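Cytoplasmic protein (Cryptococcus neoformans var. grubii serotype A, PDB 7LPO) probably hydrolyses the beta-glucosidic bond of steryl glucosides, as a sterylglucosidase of glycoside hydrolase family 5. Local coordinates at residues L99-T104 with A126-C131; K249-A252 with D257-D260; L363-W368 with W374-S379. All coordinates share one frame; numbering follows the deposited sequence.

Contacts 1 and 2 are neighbours in the barrel part of the chain, their centres 12 Å apart. Contact 1 joins helix 118-133 to strand 98-104, and contact 2, at the end of helix 232-254, packs against the same helix: Leu-258 and Ile-251 of contact 2 lie against its Leu-128. A salt bridge from Arg-129 NH1 to Asp-257 OD1 (3.2 Å) ties the two together. Contact 1 is wholly buried and contact 2 only partly, yet both are apolar across their segments. Contact 3 stands apart, its centre about 45 Å from that of contact 1 and about 48 Å from that of contact 2. It joins two loop-rich segments, largely buried, through an indole N-H to sulfur bond.

Contact 1: L99-T104 with A126-C131; sequences LRYVFT and AVLRKC
The strand segment 99-104 and the helix segment 126-131 run almost exactly antiparallel, at 174°, with their axes 11.5 Å apart, Leu-99 lying nearest Cys-131 and Tyr-101 nearest Leu-128. The touching strand residues alternate, Leu-99 and Tyr-101 both directing their side chains at the helix. At one end Leu-99 CD1 rests on Cys-131 SG at 3.5 Å, with Cys-131 CB a little farther off. Tyr-101 swings its CG anti to the backbone N (chi1 -173°), which carries the phenol out to the helix. There Val-127 CG1 meets the ring at its edge, near the ring plane, 3.6 Å from Tyr-101 CE2, the two side chains crossing at about a right angle. Leu-128 CD2 approaches the same ring obliquely, 4.2 Å from Tyr-101 CD2. This is the strand-to-helix packing of a family 5 TIM barrel: strand 98-104 pairs in parallel with strands 35-43 and 137-143, and helix 118-133 covers its outer side. Arg-100, between the two contact residues in sequence, takes no part with its side chain, which forms salt bridges with Asp-267 and Glu-521. On the same helix Lys-130 pairs with Asp-85, and Arg-129 with Asp-257 and the carbonyl O of Glu-254.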
ATOM      1  N   LEU A  99       5.026  11.027   4.302  1.00 14.57           N
ATOM      2  CA  LEU A  99       5.718   9.818   3.884  1.00 15.78           C
ATOM      3  C   LEU A  99       5.046   8.647   4.574  1.00 16.49           C
ATOM      4  O   LEU A  99       4.844   8.690   5.789  1.00 18.24           O
ATOM      5  CB  LEU A  99       7.206   9.852   4.249  1.00 16.26           C
ATOM      6  CG  LEU A  99       8.049  10.971   3.650  1.00 18.62           C
ATOM      7  CD1 LEU A  99       9.394  11.011   4.352  1.00 21.44           C
ATOM      8  CD2 LEU A  99       8.220  10.791   2.162  1.00 17.67           C
ATOM      9  N   ARG A 100       4.657   7.636   3.797  1.00 15.97           N
ATOM     10  CA  ARG A 100       4.248   6.345   4.333  1.00 14.37           C
ATOM     11  C   ARG A 100       5.502   5.484   4.339  1.00 15.24           C
ATOM     12  O   ARG A 100       6.049   5.169   3.276  1.00 15.59           O
ATOM     13  CB  ARG A 100       3.138   5.728   3.492  1.00 14.66           C
ATOM     14  CG  ARG A 100       2.618   4.408   4.046  1.00 16.41           C
ATOM     15  CD  ARG A 100       1.294   4.086   3.417  1.00 17.00           C
ATOM     16  NE  ARG A 100       0.759   2.786   3.803  1.00 16.80           N
ATOM     17  CZ  ARG A 100       0.861   1.683   3.068  1.00 17.07           C
ATOM     18  NH1 ARG A 100       1.513   1.697   1.905  1.00 15.86           N
ATOM     19  NH2 ARG A 100       0.306   0.560   3.497  1.00 20.02           N
ATOM     20  N   TYR A 101       5.993   5.154   5.533  1.00 14.77           N
ATOM     21  CA  TYR A 101       7.309   4.544   5.669  1.00 15.75           C
ATOM     22  C   TYR A 101       7.186   3.027   5.675  1.00 15.30           C
ATOM     23  O   TYR A 101       6.555   2.455   6.564  1.00 18.24           O
ATOM     24  CB  TYR A 101       8.014   5.027   6.936  1.00 18.14           C
ATOM     25  CG  TYR A 101       9.431   4.525   6.978  1.00 18.95           C
ATOM     26  CD1 TYR A 101       9.723   3.256   7.464  1.00 18.79           C
ATOM     27  CD2 TYR A 101      10.477   5.295   6.474  1.00 21.74           C
ATOM     28  CE1 TYR A 101      11.026   2.775   7.472  1.00 19.40           C
ATOM     29  CE2 TYR A 101      11.784   4.820   6.484  1.00 22.63           C
ATOM     30  CZ  TYR A 101      12.048   3.561   6.986  1.00 22.56           C
ATOM     31  OH  TYR A 101      13.340   3.079   6.986  1.00 23.32           O
ATOM     32  N   VAL A 102       7.837   2.385   4.715  1.00 17.19           N
ATOM     33  CA  VAL A 102       7.696   0.953   4.478  1.00 16.16           C
ATOM     34  C   VAL A 102       8.793   0.194   5.219  1.00 14.71           C
ATOM     35  O   VAL A 102       9.982   0.485   5.054  1.00 16.23           O
ATOM     36  CB  VAL A 102       7.751   0.650   2.971  1.00 17.39           C
ATOM     37  CG1 VAL A 102       7.708  -0.843   2.721  1.00 22.13           C
ATOM     38  CG2 VAL A 102       6.624   1.355   2.231  1.00 16.95           C
ATOM     39  N   PHE A 103       8.390  -0.783   6.034  1.00 14.68           N
ATOM     40  CA  PHE A 103       9.307  -1.740   6.637  1.00 14.70           C
ATOM     41  C   PHE A 103       8.634  -3.106   6.634  1.00 16.06           C
ATOM     42  O   PHE A 103       7.409  -3.217   6.575  1.00 14.73           O
ATOM     43  CB  PHE A 103       9.721  -1.338   8.065  1.00 14.68           C
ATOM     44  CG  PHE A 103       8.614  -1.423   9.065  1.00 15.05           C
ATOM     45  CD1 PHE A 103       7.728  -0.369   9.224  1.00 17.20           C
ATOM     46  CD2 PHE A 103       8.448  -2.551   9.838  1.00 16.15           C
ATOM     47  CE1 PHE A 103       6.699  -0.434  10.135  1.00 17.45           C
ATOM     48  CE2 PHE A 103       7.420  -2.627  10.759  1.00 17.38           C
ATOM     49  CZ  PHE A 103       6.544  -1.566  10.908  1.00 17.95           C
ATOM     50  N   THR A 104       9.441  -4.159   6.683  1.00 15.14           N
ATOM     51  CA  THR A 104       8.896  -5.506   6.663  1.00 14.77           C
ATOM     52  C   THR A 104       9.224  -6.236   7.954  1.00 14.77           C
ATOM     53  O   THR A 104      10.237  -5.974   8.608  1.00 16.12           O
ATOM     54  CB  THR A 104       9.413  -6.319   5.471  1.00 16.26           C
ATOM     55  OG1 THR A 104      10.830  -6.501   5.591  1.00 16.30           O
ATOM     56  CG2 THR A 104       9.059  -5.589   4.162  1.00 16.63           C
ATOM     57  N   ALA A 126      17.291   6.578  12.362  1.00 21.80           N
ATOM     58  CA  ALA A 126      18.129   7.575  11.707  1.00 20.38           C
ATOM     59  C   ALA A 126      17.446   8.140  10.470  1.00 20.63           C
ATOM     60  O   ALA A 126      17.492   9.349  10.223  1.00 22.10           O
ATOM     61  CB  ALA A 126      19.478   6.955  11.329  1.00 20.27           C
ATOM     62  N   VAL A 127      16.820   7.279   9.667  1.00 21.21           N
ATOM     63  CA  VAL A 127      16.060   7.760   8.516  1.00 20.01           C
ATOM     64  C   VAL A 127      14.923   8.664   8.972  1.00 16.72           C
ATOM     65  O   VAL A 127      14.701   9.741   8.413  1.00 19.37           O
ATOM     66  CB  VAL A 127      15.533   6.580   7.682  1.00 23.35           C
ATOM     67  CG1 VAL A 127      14.608   7.081   6.571  1.00 26.19           C
ATOM     68  CG2 VAL A 127      16.689   5.780   7.112  1.00 24.02           C
ATOM     69  N   LEU A 128      14.198   8.253  10.011  1.00 17.19           N
ATOM     70  CA  LEU A 128      13.103   9.082  10.504  1.00 19.93           C
ATOM     71  C   LEU A 128      13.605  10.442  10.976  1.00 21.31           C
ATOM     72  O   LEU A 128      12.930  11.459  10.786  1.00 23.04           O
ATOM     73  CB  LEU A 128      12.364   8.360  11.628  1.00 19.10           C
ATOM     74  CG  LEU A 128      11.648   7.090  11.180  1.00 20.64           C
ATOM     75  CD1 LEU A 128      11.022   6.363  12.363  1.00 22.74           C
ATOM     76  CD2 LEU A 128      10.591   7.421  10.110  1.00 21.05           C
ATOM     77  N   ARG A 129      14.795  10.489  11.572  1.00 22.54           N
ATOM     78  CA  ARG A 129      15.330  11.768  12.029  1.00 25.32           C
ATOM     79  C   ARG A 129      15.552  12.728  10.866  1.00 23.57           C
ATOM     80  O   ARG A 129      15.246  13.922  10.971  1.00 22.49           O
ATOM     81  CB  ARG A 129      16.634  11.549  12.795  1.00 27.11           C
ATOM     82  CG  ARG A 129      16.423  11.036  14.212  1.00 30.69           C
ATOM     83  CD  ARG A 129      17.564  11.457  15.121  1.00 33.35           C
ATOM     84  NE  ARG A 129      17.841  10.458  16.146  1.00 36.53           N
ATOM     85  CZ  ARG A 129      17.203  10.380  17.309  1.00 40.35           C
ATOM     86  NH1 ARG A 129      16.235  11.249  17.603  1.00 41.15           N
ATOM     87  NH2 ARG A 129      17.534   9.432  18.181  1.00 42.71           N
ATOM     88  N   LYS A 130      16.090  12.231   9.749  1.00 27.63           N
ATOM     89  CA  LYS A 130      16.271  13.085   8.578  1.00 26.95           C
ATOM     90  C   LYS A 130      14.932  13.521   7.994  1.00 25.16           C
ATOM     91  O   LYS A 130      14.785  14.670   7.559  1.00 23.74           O
ATOM     92  CB  LYS A 130      17.103  12.367   7.519  1.00 29.46           C
ATOM     93  CG  LYS A 130      18.589  12.368   7.816  1.00 34.77           C
ATOM     94  CD  LYS A 130      19.410  11.938   6.610  1.00 39.91           C
ATOM     95  CE  LYS A 130      20.838  12.461   6.701  1.00 45.00           C
ATOM     96  NZ  LYS A 130      20.892  13.954   6.738  1.00 49.21           N
ATOM     97  N   CYS A 131      13.941  12.625   7.962  1.00 20.37           N
ATOM     98  CA  CYS A 131      12.606  13.042   7.535  1.00 19.25           C
ATOM     99  C   CYS A 131      12.101  14.196   8.391  1.00 18.37           C
ATOM    100  O   CYS A 131      11.494  15.143   7.880  1.00 18.27           O
ATOM    101  CB  CYS A 131      11.631  11.869   7.600  1.00 19.50           C
ATOM    102  SG  CYS A 131      12.090  10.489   6.516  1.00 25.84           S
TER

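Contact 2: K249-A252 with D257-D260; sequences KRIA and DLLD
Ile-251 and Leu-259 meet through methyl groups where the chain turns back after a helix, Ile-251 CG2 lying 3.8 Å from Leu-259 CD2. The two side chains cross obliquely. Ile-251 places its CG1 arm beside the backbone N (chi1 -69°) and its CG2 methyl anti to that N, so the short branch faces the returning chain while the longer arm leads off to CD1, which packs on Leu-128. The same CG2 also reaches Leu-258, 4.2 Å from its CD1, and thus sits between two successive leucines, the first in a 3-10 segment and the second in loop. Leu-259 takes a similar first torsion, CG anti to the carbonyl carbon (chi1 -67°); with CD1 anti to CA, the fork at CG sets CD2 against Ile-251 and CD1 against Ala-252, whose CB is 4.1 Å from that CD1. Leu-259 CD1 is equally near Ala-252 CA, so this methyl lies against the helix backbone as well as the alanine side chain. Leu-258 sets off toward the helix, whereas Leu-259 leaves the backbone along it and only its branched end turns in. Leu-258 and Ile-251 are buried; Ala-252 and Leu-259 remain partly exposed. All the meetings are apolar van der Waals contacts. The patch lies where the loop after helix 232-254 doubles back before strand 263-267 of the barrel, with helix 118-133 alongside: its Ile-125 touches Ile-251 and its Leu-128 touches Leu-258, while His-420, just beyond helix 400-419, lies on Leu-259.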
ATOM      1  N   LYS A 249       8.497   0.472  20.363  1.00 19.98           N
ATOM      2  CA  LYS A 249       9.191   0.663  21.630  1.00 20.87           C
ATOM      3  C   LYS A 249      10.557   1.302  21.421  1.00 19.65           C
ATOM      4  O   LYS A 249      10.948   2.208  22.165  1.00 20.82           O
ATOM      5  CB  LYS A 249       9.339  -0.683  22.338  1.00 23.05           C
ATOM      6  CG  LYS A 249      10.142  -0.635  23.620  1.00 26.94           C
ATOM      7  CD  LYS A 249       9.738  -1.783  24.544  1.00 32.17           C
ATOM      8  CE  LYS A 249      10.894  -2.725  24.776  1.00 36.66           C
ATOM      9  NZ  LYS A 249      11.957  -2.047  25.562  1.00 40.51           N
ATOM     10  N   ARG A 250      11.302   0.832  20.420  1.00 17.10           N
ATOM     11  CA  ARG A 250      12.628   1.381  20.164  1.00 17.97           C
ATOM     12  C   ARG A 250      12.552   2.868  19.852  1.00 18.82           C
ATOM     13  O   ARG A 250      13.341   3.663  20.372  1.00 20.33           O
ATOM     14  CB  ARG A 250      13.292   0.634  19.010  1.00 21.04           C
ATOM     15  CG  ARG A 250      14.750   0.976  18.812  1.00 24.15           C
ATOM     16  CD  ARG A 250      15.604   0.085  19.678  1.00 25.67           C
ATOM     17  NE  ARG A 250      17.032   0.225  19.406  1.00 27.22           N
ATOM     18  CZ  ARG A 250      17.965  -0.510  20.003  1.00 28.08           C
ATOM     19  NH1 ARG A 250      17.608  -1.433  20.889  1.00 28.66           N
ATOM     20  NH2 ARG A 250      19.248  -0.333  19.717  1.00 28.03           N
ATOM     21  N   ILE A 251      11.622   3.258  18.977  1.00 20.22           N
ATOM     22  CA  ILE A 251      11.450   4.670  18.658  1.00 20.61           C
ATOM     23  C   ILE A 251      11.061   5.442  19.908  1.00 22.85           C
ATOM     24  O   ILE A 251      11.565   6.543  20.159  1.00 25.58           O
ATOM     25  CB  ILE A 251      10.397   4.847  17.548  1.00 18.78           C
ATOM     26  CG1 ILE A 251      10.904   4.313  16.216  1.00 18.34           C
ATOM     27  CG2 ILE A 251      10.008   6.303  17.417  1.00 15.69           C
ATOM     28  CD1 ILE A 251       9.782   4.101  15.204  1.00 18.82           C
ATOM     29  N   ALA A 252      10.151   4.880  20.708  1.00 21.27           N
ATOM     30  CA  ALA A 252       9.664   5.594  21.882  1.00 22.57           C
ATOM     31  C   ALA A 252      10.767   5.793  22.919  1.00 25.61           C
ATOM     32  O   ALA A 252      10.800   6.822  23.605  1.00 27.65           O
ATOM     33  CB  ALA A 252       8.479   4.845  22.496  1.00 21.51           C
ATOM     34  N   ASP A 257      11.428  12.050  20.591  1.00 26.02           N
ATOM     35  CA  ASP A 257      11.166  13.321  19.943  1.00 26.55           C
ATOM     36  C   ASP A 257      10.540  13.162  18.563  1.00 27.51           C
ATOM     37  O   ASP A 257       9.961  14.118  18.049  1.00 30.36           O
ATOM     38  CB  ASP A 257      12.464  14.090  19.782  1.00 31.85           C
ATOM     39  CG  ASP A 257      13.539  13.255  19.068  1.00 42.40           C
ATOM     40  OD1 ASP A 257      14.215  12.428  19.736  1.00 45.42           O
ATOM     41  OD2 ASP A 257      13.702  13.414  17.832  1.00 49.26           O
ATOM     42  N   LEU A 258      10.630  11.967  17.979  1.00 26.41           N
ATOM     43  CA  LEU A 258      10.014  11.737  16.678  1.00 25.80           C
ATOM     44  C   LEU A 258       8.506  11.596  16.794  1.00 24.18           C
ATOM     45  O   LEU A 258       7.783  11.855  15.827  1.00 25.72           O
ATOM     46  CB  LEU A 258      10.593  10.473  16.046  1.00 26.66           C
ATOM     47  CG  LEU A 258      12.084  10.420  15.715  1.00 28.67           C
ATOM     48  CD1 LEU A 258      12.456   9.006  15.308  1.00 31.91           C
ATOM     49  CD2 LEU A 258      12.421  11.401  14.630  1.00 27.95           C
ATOM     50  N   LEU A 259       8.013  11.170  17.949  1.00 22.92           N
ATOM     51  CA  LEU A 259       6.609  10.814  18.056  1.00 22.30           C
ATOM     52  C   LEU A 259       5.734  12.054  17.954  1.00 23.90           C
ATOM     53  O   LEU A 259       6.034  13.093  18.548  1.00 24.49           O
ATOM     54  CB  LEU A 259       6.349  10.090  19.367  1.00 23.21           C
ATOM     55  CG  LEU A 259       6.990   8.713  19.530  1.00 26.57           C
ATOM     56  CD1 LEU A 259       6.548   8.120  20.867  1.00 27.11           C
ATOM     57  CD2 LEU A 259       6.647   7.771  18.405  1.00 29.00           C
ATOM     58  N   ASP A 260       4.668  11.945  17.151  1.00 23.06           N
ATOM     59  CA  ASP A 260       3.625  12.962  17.030  1.00 25.47           C
ATOM     60  C   ASP A 260       4.060  14.186  16.231  1.00 24.52           C
ATOM     61  O   ASP A 260       3.288  14.688  15.405  1.00 23.17           O
ATOM     62  CB  ASP A 260       3.137  13.366  18.427  1.00 26.87           C
ATOM     63  CG  ASP A 260       2.626  12.174  19.222  1.00 30.24           C
ATOM     64  OD1 ASP A 260       1.944  11.318  18.612  1.00 29.52           O
ATOM     65  OD2 ASP A 260       2.918  12.078  20.441  1.00 31.40           O
TER

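Contact 3: L363-W368 with W374-S379; sequences LGTCIW and WEIATS
An indole-to-thiol hydrogen bond, combined with a sulfur-aromatic contact, joins the approach to a short, weakly bonded helix at 367-370 to the chain that returns after it. Trp-374 NE1 donates to Cys-366 SG over 3.2 Å, with an N-H...S angle of 157°. The sulfur lies only 10° out of the indole plane, so it meets the ring at its edge, and its distance to the centroid of the five-membered ring of Trp-374 is 4.4 Å. Cys-366 extends SG anti to its own backbone N, bringing the sulfur up to the indole N-H, while its CB lies 4.0 Å from Trp-374 CZ2. On the other side of the bond, Trp-374 holds CG between its backbone N and carbonyl carbon (chi1 65°), which brings the indole to the cysteine. Cys-366 is also the N-cap of the helix: its side chain caps a backbone N just past Trp-368, and one thiol therefore serves both the helix start and the tryptophan. Trp-374 starts the first, weakly bonded strand of a small two-stranded antiparallel hairpin, 374-375 with 380-381, and its ring packs on Ile-300, Met-303 and Arg-304 of helix 299-306. From its own segment, Ile-376 CG1 lies 3.7 Å above one face of the Trp-374 indole, offset toward the rim. The end of the same isoleucine reaches the other segment, Ile-376 CD1 coming 3.3 Å from Thr-365 OG1 and 4.4 Å from Cys-366 CB. Trp-368 adds mainly backbone; its indole leads away, bonding Thr-210 through NE1 and meeting the ring of Phe-387 edge-to-face.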
ATOM      1  N   LEU A 363       2.733 -33.848   9.723  1.00 21.03           N
ATOM      2  CA  LEU A 363       3.685 -33.280   8.787  1.00 21.50           C
ATOM      3  C   LEU A 363       3.785 -34.160   7.548  1.00 22.00           C
ATOM      4  O   LEU A 363       3.433 -35.341   7.561  1.00 22.56           O
ATOM      5  CB  LEU A 363       5.058 -33.119   9.441  1.00 21.65           C
ATOM      6  CG  LEU A 363       5.122 -32.036  10.525  1.00 22.85           C
ATOM      7  CD1 LEU A 363       6.429 -32.156  11.316  1.00 26.87           C
ATOM      8  CD2 LEU A 363       4.977 -30.664   9.917  1.00 22.75           C
ATOM      9  N   GLY A 364       4.248 -33.555   6.460  1.00 22.94           N
ATOM     10  CA  GLY A 364       4.459 -34.302   5.240  1.00 22.86           C
ATOM     11  C   GLY A 364       3.201 -34.735   4.532  1.00 20.99           C
ATOM     12  O   GLY A 364       3.279 -35.544   3.606  1.00 19.75           O
ATOM     13  N   THR A 365       2.045 -34.241   4.952  1.00 22.02           N
ATOM     14  CA  THR A 365       0.779 -34.532   4.300  1.00 22.03           C
ATOM     15  C   THR A 365      -0.084 -33.283   4.426  1.00 21.61           C
ATOM     16  O   THR A 365       0.228 -32.371   5.194  1.00 22.57           O
ATOM     17  CB  THR A 365       0.129 -35.778   4.912  1.00 22.23           C
ATOM     18  OG1 THR A 365      -1.035 -36.140   4.164  1.00 22.00           O
ATOM     19  CG2 THR A 365      -0.251 -35.545   6.353  1.00 24.00           C
ATOM     20  N   CYS A 366      -1.161 -33.231   3.645  1.00 19.21           N
ATOM     21  CA  CYS A 366      -1.990 -32.034   3.600  1.00 18.14           C
ATOM     22  C   CYS A 366      -2.654 -31.784   4.944  1.00 18.23           C
ATOM     23  O   CYS A 366      -3.338 -32.661   5.488  1.00 17.75           O
ATOM     24  CB  CYS A 366      -3.058 -32.159   2.514  1.00 19.02           C
ATOM     25  SG  CYS A 366      -4.134 -30.720   2.379  1.00 19.60           S
ATOM     26  N   ILE A 367      -2.470 -30.569   5.471  1.00 19.60           N
ATOM     27  CA  ILE A 367      -3.054 -30.222   6.759  1.00 20.12           C
ATOM     28  C   ILE A 367      -4.568 -30.076   6.666  1.00 20.16           C
ATOM     29  O   ILE A 367      -5.267 -30.265   7.671  1.00 20.31           O
ATOM     30  CB  ILE A 367      -2.382 -28.945   7.303  1.00 22.43           C
ATOM     31  CG1 ILE A 367      -2.679 -28.769   8.795  1.00 21.35           C
ATOM     32  CG2 ILE A 367      -2.818 -27.708   6.524  1.00 23.16           C
ATOM     33  CD1 ILE A 367      -2.151 -29.924   9.666  1.00 21.31           C
ATOM     34  N   TRP A 368      -5.105 -29.786   5.476  1.00 18.78           N
ATOM     35  CA  TRP A 368      -6.553 -29.644   5.331  1.00 15.87           C
ATOM     36  C   TRP A 368      -7.232 -30.999   5.226  1.00 15.59           C
ATOM     37  O   TRP A 368      -8.307 -31.203   5.801  1.00 16.15           O
ATOM     38  CB  TRP A 368      -6.862 -28.767   4.123  1.00 15.47           C
ATOM     39  CG  TRP A 368      -6.196 -27.442   4.272  1.00 16.11           C
ATOM     40  CD1 TRP A 368      -5.278 -26.883   3.435  1.00 15.36           C
ATOM     41  CD2 TRP A 368      -6.368 -26.518   5.356  1.00 15.32           C
ATOM     42  NE1 TRP A 368      -4.865 -25.668   3.931  1.00 15.28           N
ATOM     43  CE2 TRP A 368      -5.531 -25.417   5.102  1.00 15.94           C
ATOM     44  CE3 TRP A 368      -7.153 -26.516   6.511  1.00 15.31           C
ATOM     45  CZ2 TRP A 368      -5.467 -24.322   5.953  1.00 15.18           C
ATOM     46  CZ3 TRP A 368      -7.085 -25.437   7.356  1.00 15.24           C
ATOM     47  CH2 TRP A 368      -6.250 -24.353   7.075  1.00 15.73           C
ATOM     48  N   TRP A 374     -10.765 -32.946   2.876  1.00 16.88           N
ATOM     49  CA  TRP A 374     -10.817 -33.841   1.730  1.00 16.69           C
ATOM     50  C   TRP A 374     -10.093 -35.136   2.056  1.00 17.98           C
ATOM     51  O   TRP A 374      -9.346 -35.230   3.030  1.00 19.48           O
ATOM     52  CB  TRP A 374     -10.231 -33.188   0.473  1.00 15.98           C
ATOM     53  CG  TRP A 374      -8.773 -32.861   0.496  1.00 15.94           C
ATOM     54  CD1 TRP A 374      -8.151 -31.939   1.287  1.00 16.18           C
ATOM     55  CD2 TRP A 374      -7.749 -33.426  -0.339  1.00 15.98           C
ATOM     56  NE1 TRP A 374      -6.806 -31.902   1.002  1.00 16.91           N
ATOM     57  CE2 TRP A 374      -6.535 -32.801   0.005  1.00 15.92           C
ATOM     58  CE3 TRP A 374      -7.744 -34.393  -1.346  1.00 17.99           C
ATOM     59  CZ2 TRP A 374      -5.330 -33.113  -0.616  1.00 15.94           C
ATOM     60  CZ3 TRP A 374      -6.545 -34.707  -1.958  1.00 17.12           C
ATOM     61  CH2 TRP A 374      -5.354 -34.070  -1.589  1.00 16.64           C
ATOM     62  N   GLU A 375     -10.321 -36.134   1.208  1.00 20.63           N
ATOM     63  CA  GLU A 375      -9.774 -37.474   1.376  1.00 23.46           C
ATOM     64  C   GLU A 375      -8.719 -37.720   0.308  1.00 19.66           C
ATOM     65  O   GLU A 375      -9.039 -37.749  -0.885  1.00 18.33           O
ATOM     66  CB  GLU A 375     -10.878 -38.526   1.281  1.00 29.19           C
ATOM     67  CG  GLU A 375     -10.376 -39.944   1.492  1.00 36.97           C
ATOM     68  CD  GLU A 375     -11.490 -40.971   1.458  1.00 44.02           C
ATOM     69  OE1 GLU A 375     -12.517 -40.719   0.793  1.00 44.31           O
ATOM     70  OE2 GLU A 375     -11.334 -42.035   2.098  1.00 48.70           O
ATOM     71  N   ILE A 376      -7.476 -37.941   0.744  1.00 20.67           N
ATOM     72  CA  ILE A 376      -6.354 -38.042  -0.187  1.00 25.79           C
ATOM     73  C   ILE A 376      -6.453 -39.300  -1.046  1.00 30.01           C
ATOM     74  O   ILE A 376      -6.100 -39.280  -2.232  1.00 33.99           O
ATOM     75  CB  ILE A 376      -5.021 -37.996   0.586  1.00 25.99           C
ATOM     76  CG1 ILE A 376      -4.725 -36.565   1.048  1.00 24.92           C
ATOM     77  CG2 ILE A 376      -3.890 -38.533  -0.276  1.00 27.44           C
ATOM     78  CD1 ILE A 376      -3.639 -36.471   2.091  1.00 25.79           C
ATOM     79  N   ALA A 377      -6.911 -40.414  -0.471  1.00 33.54           N
ATOM     80  CA  ALA A 377      -6.922 -41.669  -1.221  1.00 33.22           C
ATOM     81  C   ALA A 377      -7.829 -41.576  -2.443  1.00 33.99           C
ATOM     82  O   ALA A 377      -7.483 -42.069  -3.524  1.00 34.75           O
ATOM     83  CB  ALA A 377      -7.357 -42.826  -0.316  1.00 33.46           C
ATOM     84  N   THR A 378      -8.986 -40.937  -2.294  1.00 28.38           N
ATOM     85  CA  THR A 378      -9.965 -40.826  -3.365  1.00 28.82           C
ATOM     86  C   THR A 378     -10.041 -39.438  -3.989  1.00 29.75           C
ATOM     87  O   THR A 378     -10.734 -39.275  -4.998  1.00 30.00           O
ATOM     88  CB  THR A 378     -11.358 -41.196  -2.838  1.00 29.23           C
ATOM     89  OG1 THR A 378     -11.745 -40.258  -1.824  1.00 29.79           O
ATOM     90  CG2 THR A 378     -11.359 -42.587  -2.253  1.00 28.66           C
ATOM     91  N   SER A 379      -9.356 -38.442  -3.427  1.00 32.19           N
ATOM     92  CA  SER A 379      -9.396 -37.056  -3.900  1.00 31.03           C
ATOM     93  C   SER A 379     -10.788 -36.447  -3.775  1.00 30.38           C
ATOM     94  O   SER A 379     -11.125 -35.491  -4.488  1.00 31.64           O
ATOM     95  CB  SER A 379      -8.904 -36.945  -5.347  1.00 32.51           C
ATOM     96  OG  SER A 379      -7.614 -37.517  -5.487  1.00 37.19           O
TER